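Local coordinates for uncharacterized protein (Pyrococcus furiosus, PDB 4XLZ), which probably removes an acetyl group from N,N'-diacetylchitobiose as a metal-dependent, family CE-14 deacetylase of a hyperthermophilic archaeon, at residues V125-I128 with R129-P133; V162-S165 with Q166-N169. All coordinates share one frame; numbering follows the deposited sequence.

Contact 1. Residues V125-I128 with R129-P133; sequences VKII and RKEKP
R129 and V125, one turn apart on the last turns of helix 118-131, lie alongside each other, both heading off the same flank of the helix. The arginine is extended from CG to NE, and its guanidinium lies flat against the valine: V125 CG1 sits 3.2 Å above the plane, off-centre, toward the edge of the group, and comes within 3.3 Å of R129 CZ. That methyl is anti to the backbone N (chi1 167°), the branch that reaches the arginine. Past the valine the guanidinium is held by a salt bridge from NH2 to D174 and by hydrogen bonds from NE to the S165 carbonyl, NH1 to that of F170 and NH2 to that of S171, which fix its rotation. K126 turns instead to D174 of the second subunit, with which it forms a salt bridge. Beneath the side chains the helical bonds continue, R129 N to V125 O at 2.8 Å and E131 N to I127 O at 2.8 Å. The helix then stops: K132 takes a positive phi of 53° while its N still bonds I128 O at 2.8 Å. P133 follows and packs against I128. P133 CD lies 3.3 Å from I128 O and 4.2 Å from the methyl I128 CG2.

Contact 2. Residues V162-S165 with Q166-N169; sequences VAFS and QLPN
A type I beta turn from F164 to L167 takes the chain out of helix 149-164 and into the loop that leads to helix 172-176. Its closing bond runs from L167 N to F164 O, 3.0 Å long and nearly straight at the hydrogen (161°), yet the donor stands above the carbonyl plane, 60° out of it. A weaker bond precedes it, Q166 N to A163 O at 3.3 Å. The side chain of Q166 folds back over this carbonyl: CG is anti to its own carbonyl carbon (chi1 -61°), which sets Q166 CG 3.7 Å from A163 O. Beyond CG the chain is extended, and its end lies against a bound hexane-1,6-diol, probably from the crystallisation liquor; the covalent link modelled between them is doubtful. S165 turns its hydroxyl the other way along the chain, to a hydrogen bond with the carbonyl of S161. On the apolar side, L167 lies across F164 at a slant, and the phenyl ring also meets that of F170. T112 and T74 of the third subunit pack on F164 and L167 respectively. Between L167 and F164 one leucine methyl makes the approach, L167 CD1 to F164 CD1 at 3.8 Å.

In the fold
Contact 1 lies at the C-terminal end of helix 118-131 and contact 2 where the chain turns away after helix 149-164, and R129 joins them: R129 NE lies 3.0 Å from S165 O, a probable hydrogen bond that ties the first helix to the turn. Close by, I128 CG2 packs 3.4 Å from S165 OG. The centres of the two contacts are about 11 Å apart. Contact 1 also faces the second subunit, through K126, whereas contact 2 faces the third, so this joint lies close to two subunit interfaces of the six-chain assembly. The side chain of F164 is about 10 Å from one of the bound cadmium ions. Separately, helix 149-164 carries H151, a metal ligand with H40 and D43.

Contact 1. Residues V125-I128 with R129-P133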
# COMPACT_ATOMS: atom_id res chain seq x y z
N VAL A 125 -15.84 4.80 -12.75
CA VAL A 125 -16.89 3.88 -13.25
C VAL A 125 -18.23 4.31 -12.60
O VAL A 125 -19.21 4.23 -13.39
CB VAL A 125 -16.50 2.50 -12.84
CG1 VAL A 125 -17.69 1.50 -13.03
CG2 VAL A 125 -15.31 2.00 -13.72
N LYS A 126 -18.30 4.75 -11.37
CA LYS A 126 -19.63 5.14 -10.79
C LYS A 126 -20.17 6.32 -11.60
O LYS A 126 -21.36 6.35 -11.98
CB LYS A 126 -19.35 5.64 -9.35
CG LYS A 126 -20.66 5.98 -8.64
CD LYS A 126 -20.54 5.90 -7.00
CE LYS A 126 -19.72 6.92 -6.54
NZ LYS A 126 -19.46 6.47 -5.04
N ILE A 127 -19.33 7.30 -11.94
CA ILE A 127 -19.85 8.48 -12.69
C ILE A 127 -20.13 8.10 -14.06
O ILE A 127 -21.18 8.57 -14.66
CB ILE A 127 -18.75 9.56 -12.65
CG1 ILE A 127 -18.56 10.05 -11.20
CG2 ILE A 127 -19.23 10.79 -13.54
CD1 ILE A 127 -17.25 10.88 -10.94
N ILE A 128 -19.36 7.29 -14.79
CA ILE A 128 -19.66 6.87 -16.11
C ILE A 128 -21.01 6.12 -16.14
O ILE A 128 -21.74 6.32 -17.10
CB ILE A 128 -18.46 6.00 -16.70
CG1 ILE A 128 -17.25 6.98 -16.87
CG2 ILE A 128 -18.82 5.34 -18.04
CD1 ILE A 128 -15.95 6.17 -17.21
N ARG A 129 -21.18 5.22 -15.18
CA ARG A 129 -22.43 4.46 -15.22
C ARG A 129 -23.56 5.38 -14.86
O ARG A 129 -24.67 5.14 -15.46
CB ARG A 129 -22.36 3.31 -14.25
CG ARG A 129 -21.41 2.21 -14.73
CD ARG A 129 -21.30 1.19 -13.55
NE ARG A 129 -20.47 0.02 -14.08
CZ ARG A 129 -19.94 -0.95 -13.29
NH1 ARG A 129 -19.33 -1.99 -13.88
NH2 ARG A 129 -20.00 -0.82 -11.95
N LYS A 130 -23.41 6.36 -14.01
CA LYS A 130 -24.57 7.30 -13.71
C LYS A 130 -24.88 8.15 -14.94
O LYS A 130 -26.06 8.30 -15.33
CB LYS A 130 -24.17 8.17 -12.56
CG LYS A 130 -25.25 9.25 -12.24
CD LYS A 130 -26.50 8.73 -11.62
CE LYS A 130 -27.53 10.01 -11.51
NZ LYS A 130 -28.66 9.43 -10.67
N GLU A 131 -23.84 8.70 -15.59
CA GLU A 131 -24.10 9.70 -16.61
C GLU A 131 -24.29 9.08 -17.95
O GLU A 131 -24.89 9.76 -18.87
CB GLU A 131 -22.91 10.73 -16.63
CG GLU A 131 -22.86 11.64 -15.45
CD GLU A 131 -23.93 12.76 -15.41
OE1 GLU A 131 -23.91 13.45 -14.43
OE2 GLU A 131 -24.71 12.82 -16.43
N LYS A 132 -23.81 7.88 -18.25
CA LYS A 132 -23.92 7.19 -19.55
C LYS A 132 -23.41 8.05 -20.72
O LYS A 132 -24.17 8.35 -21.70
CB LYS A 132 -25.42 6.81 -19.77
CG LYS A 132 -25.79 5.74 -18.76
CD LYS A 132 -27.26 5.25 -18.99
CE LYS A 132 -27.61 3.81 -18.39
NZ LYS A 132 -26.74 2.52 -18.85
N PRO A 133 -22.21 8.61 -20.64
CA PRO A 133 -21.75 9.49 -21.70
C PRO A 133 -21.47 8.74 -22.97
O PRO A 133 -20.99 7.55 -23.05
CB PRO A 133 -20.42 10.07 -21.13
CG PRO A 133 -19.89 8.85 -20.25
CD PRO A 133 -21.22 8.49 -19.53

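Contact 2. Residues V162-S165 with Q166-N169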
# COMPACT_ATOMS: atom_id res chain seq x y z
N VAL A 162 -13.16 3.37 -18.59
CA VAL A 162 -14.14 3.22 -19.73
C VAL A 162 -14.35 1.72 -20.04
O VAL A 162 -15.51 1.30 -20.21
CB VAL A 162 -13.59 4.04 -20.93
CG1 VAL A 162 -14.44 3.68 -22.16
CG2 VAL A 162 -13.75 5.56 -20.59
N ALA A 163 -13.23 0.97 -20.11
CA ALA A 163 -13.37 -0.46 -20.44
C ALA A 163 -14.15 -1.14 -19.32
O ALA A 163 -15.06 -1.98 -19.55
CB ALA A 163 -12.01 -1.09 -20.50
N PHE A 164 -13.81 -0.86 -18.04
CA PHE A 164 -14.38 -1.71 -16.95
C PHE A 164 -15.74 -1.33 -16.57
O PHE A 164 -16.51 -2.12 -15.92
CB PHE A 164 -13.46 -1.59 -15.69
CG PHE A 164 -12.04 -2.16 -15.93
CD1 PHE A 164 -11.68 -2.94 -17.01
CD2 PHE A 164 -11.07 -1.76 -15.01
CE1 PHE A 164 -10.31 -3.37 -17.17
CE2 PHE A 164 -9.72 -2.18 -15.15
CZ PHE A 164 -9.35 -2.92 -16.23
N SER A 165 -16.20 -0.11 -17.03
CA SER A 165 -17.62 0.24 -16.78
C SER A 165 -18.60 -0.69 -17.48
O SER A 165 -19.76 -0.75 -16.91
CB SER A 165 -17.87 1.66 -17.41
OG SER A 165 -17.22 2.65 -16.62
N GLN A 166 -18.14 -1.45 -18.44
CA GLN A 166 -19.05 -2.41 -19.24
C GLN A 166 -19.16 -3.71 -18.45
O GLN A 166 -19.92 -4.61 -18.88
CB GLN A 166 -18.39 -2.77 -20.61
CG GLN A 166 -18.26 -1.54 -21.31
CD GLN A 166 -17.84 -1.77 -22.72
OE1 GLN A 166 -18.11 -2.78 -23.30
NE2 GLN A 166 -17.23 -0.76 -23.29
N LEU A 167 -18.40 -3.91 -17.37
CA LEU A 167 -18.30 -5.29 -16.82
C LEU A 167 -19.02 -5.35 -15.54
O LEU A 167 -18.70 -4.72 -14.52
CB LEU A 167 -16.74 -5.58 -16.48
CG LEU A 167 -15.82 -5.44 -17.64
CD1 LEU A 167 -14.33 -5.66 -17.26
CD2 LEU A 167 -16.19 -6.47 -18.80
N PRO A 168 -20.10 -6.20 -15.46
CA PRO A 168 -20.99 -6.15 -14.23
C PRO A 168 -20.30 -6.69 -12.93
O PRO A 168 -20.73 -6.36 -11.84
CB PRO A 168 -22.19 -7.06 -14.61
CG PRO A 168 -21.71 -7.85 -15.77
CD PRO A 168 -20.65 -6.98 -16.60
N ASN A 169 -19.25 -7.53 -13.11
CA ASN A 169 -18.52 -7.95 -11.91
C ASN A 169 -17.50 -6.91 -11.44
O ASN A 169 -16.86 -7.12 -10.36
CB ASN A 169 -17.81 -9.29 -12.22
CG ASN A 169 -18.85 -10.45 -12.33
OD1 ASN A 169 -19.77 -10.42 -11.59
ND2 ASN A 169 -18.62 -11.31 -13.25